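Long-range contact in dihydrodipicolinate reductase N-terminus domain-containing protein (Mycobacterium smegmatis, PDB 6IAQ), which probably catalyses the NADP-dependent asymmetric reductive amination of ketones as a native amine dehydrogenase: residues A[170-175]-A[236-240]. Residues are numbered along the deposited sequence; the frame is centred on the assembly and turned at random.
With NAP (NADP nicotinamide-adenine-dinucleotide phosphate), chain F.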
# COMPACT_ATOMS: atom_id res chain seq x y z
N VAL A 170 -1.03 25.34 1.68
CA VAL A 170 0.10 26.18 2.16
C VAL A 170 -0.03 26.46 3.66
O VAL A 170 0.97 26.40 4.36
CB VAL A 170 0.18 27.49 1.35
CG1 VAL A 170 0.99 28.55 2.06
CG2 VAL A 170 0.74 27.21 -0.01
N ASP A 171 -1.23 26.78 4.15
CA ASP A 171 -1.40 27.26 5.54
C ASP A 171 -1.30 26.11 6.55
O ASP A 171 -1.38 26.38 7.74
CB ASP A 171 -2.70 28.07 5.69
CG ASP A 171 -2.48 29.54 5.35
OD1 ASP A 171 -1.36 29.89 4.91
OD2 ASP A 171 -3.43 30.33 5.52
N ASP A 172 -1.14 24.87 6.09
CA ASP A 172 -0.82 23.72 6.99
C ASP A 172 0.69 23.70 7.29
O ASP A 172 1.07 22.92 8.16
CB ASP A 172 -1.24 22.37 6.39
CG ASP A 172 -2.72 22.05 6.50
OD1 ASP A 172 -3.44 22.75 7.25
OD2 ASP A 172 -3.14 21.07 5.84
N PHE A 173 1.50 24.49 6.58
CA PHE A 173 2.99 24.42 6.61
C PHE A 173 3.56 25.81 6.88
O PHE A 173 2.78 26.78 7.05
CB PHE A 173 3.50 23.82 5.29
CG PHE A 173 2.82 22.51 4.98
CD1 PHE A 173 3.14 21.36 5.70
CD2 PHE A 173 1.83 22.44 4.02
CE1 PHE A 173 2.49 20.16 5.44
CE2 PHE A 173 1.17 21.25 3.76
CZ PHE A 173 1.50 20.12 4.47
N GLY A 174 4.89 25.91 6.92
CA GLY A 174 5.59 27.11 7.40
C GLY A 174 6.02 28.04 6.28
O GLY A 174 5.81 27.76 5.09
N PRO A 175 6.65 29.18 6.65
CA PRO A 175 7.07 30.20 5.68
C PRO A 175 7.99 29.73 4.55
O PRO A 175 7.92 30.30 3.44
CB PRO A 175 7.85 31.21 6.54
CG PRO A 175 7.31 31.02 7.93
CD PRO A 175 6.96 29.55 8.03
N ARG A 236 -6.51 35.42 3.53
CA ARG A 236 -5.39 35.63 4.46
C ARG A 236 -4.55 34.35 4.42
O ARG A 236 -5.15 33.27 4.34
CB ARG A 236 -5.89 35.93 5.88
CG ARG A 236 -4.76 36.35 6.80
CD ARG A 236 -5.15 37.07 8.06
NE ARG A 236 -4.05 37.93 8.48
CZ ARG A 236 -2.98 37.53 9.15
NH1 ARG A 236 -2.04 38.40 9.46
NH2 ARG A 236 -2.85 36.27 9.51
N SER A 237 -3.23 34.47 4.39
CA SER A 237 -2.29 33.33 4.59
C SER A 237 -1.81 33.38 6.03
O SER A 237 -1.07 34.32 6.37
CB SER A 237 -1.13 33.37 3.64
OG SER A 237 -0.17 32.40 4.01
N GLU A 238 -2.23 32.42 6.85
CA GLU A 238 -1.71 32.26 8.22
C GLU A 238 -0.22 31.91 8.16
O GLU A 238 0.52 32.29 9.08
CB GLU A 238 -2.54 31.25 9.01
CG GLU A 238 -3.93 31.76 9.35
CD GLU A 238 -3.96 33.15 9.98
OE1 GLU A 238 -4.76 33.99 9.51
OE2 GLU A 238 -3.18 33.39 10.93
N ALA A 239 0.25 31.22 7.12
CA ALA A 239 1.67 30.79 7.05
C ALA A 239 2.58 32.03 6.98
O ALA A 239 3.66 32.00 7.59
CB ALA A 239 1.91 29.86 5.89
N LEU A 240 2.19 33.07 6.23
CA LEU A 240 3.02 34.29 6.06
C LEU A 240 2.48 35.47 6.88
O LEU A 240 3.19 36.47 6.97
CB LEU A 240 3.12 34.60 4.56
CG LEU A 240 3.98 33.60 3.78
CD1 LEU A 240 3.95 33.89 2.29
CD2 LEU A 240 5.41 33.60 4.27
PA NAP F . 9.16 26.27 8.16
O1A NAP F . 8.17 26.35 9.22
O2A NAP F . 9.59 27.49 7.30
O5B NAP F . 10.50 25.62 8.84
C5B NAP F . 11.79 25.66 8.22
C4B NAP F . 12.84 25.68 9.32
O4B NAP F . 14.16 25.64 8.77
C3B NAP F . 12.80 26.92 10.25
O3B NAP F . 12.79 26.36 11.59
C2B NAP F . 14.11 27.67 10.03
O2B NAP F . 14.69 28.20 11.25
C1B NAP F . 14.97 26.52 9.62
N9A NAP F . 16.17 26.81 8.85
C8A NAP F . 16.30 27.43 7.66
N7A NAP F . 17.59 27.39 7.30
C5A NAP F . 18.25 26.66 8.23
C6A NAP F . 19.64 26.19 8.47
N6A NAP F . 20.62 26.48 7.63
N1A NAP F . 19.89 25.48 9.57
C2A NAP F . 18.94 25.14 10.47
N3A NAP F . 17.65 25.52 10.33
C4A NAP F . 17.32 26.29 9.26
O3 NAP F . 8.77 25.14 7.04
PN NAP F . 8.07 23.67 7.36
O1N NAP F . 6.59 23.67 7.11
O2N NAP F . 8.55 23.13 8.66
O5D NAP F . 8.81 23.00 6.11
C5D NAP F . 10.21 22.72 6.02
C4D NAP F . 10.62 22.03 4.75
O4D NAP F . 9.99 20.70 4.74
C3D NAP F . 10.19 22.81 3.54
O3D NAP F . 11.18 22.83 2.53
C2D NAP F . 8.96 22.04 3.05
O2D NAP F . 8.76 22.26 1.65
C1D NAP F . 9.33 20.59 3.48
N1N NAP F . 8.13 19.74 3.65
C2N NAP F . 8.11 18.58 3.03
C3N NAP F . 6.98 17.78 3.11
C7N NAP F . 6.93 16.41 2.46
O7N NAP F . 5.84 15.86 2.45
N7N NAP F . 8.04 15.83 1.96
C4N NAP F . 5.89 18.22 3.85
C5N NAP F . 5.93 19.45 4.50
C6N NAP F . 7.09 20.18 4.37
P2B NAP F . 13.96 29.31 12.13
O1X NAP F . 12.74 28.70 12.76
O2X NAP F . 14.93 29.56 13.29
O3X NAP F . 13.80 30.40 11.06
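The carboxylate of Asp-171 lies over the start of the turn that leaves strand 235-237 and shows how one acid can hold a backbone corner in place. Its OD1 accepts hydrogen bonds from Ala-239 N at 3.0 Å and from Ser-237 OG at 2.9 Å, while Asp-171 OD2 takes Glu-238 N at 2.8 Å. Ser-237 OG also receives a weak bond from Leu-240 N within the turn. Beside this polar cluster, Ala-239 CB packs into the bend of 170-175, 3.4 Å from Phe-173 O and 4.2 Å from Val-170 CG1, and Leu-240 CD2 rests 4.1 Å from Pro-175 CB. Within the 2,4-diaminopentanoate dehydrogenase C-terminal domain, the contact thus joins the NADP-facing loop after strand 158-169 to the antiparallel hairpin of strands 235-237 and 242-244. On the cofactor side, the backbone N-H of Gly-174, N-cap of helix 175-180, donates a hydrogen bond to NAP O1N (N to O1N 2.8 Å), and an ideal CB there would clash with NAP O1A. Glu-176 N is also hydrogen-bonded to NAP. Three neutral donors thus stabilise the negative carboxylate of Asp-171, while Arg-236, the one basic residue of 236-240, is salt-bridged to Glu-238 instead; directional bonds tie the cofactor-binding loop to the hairpin.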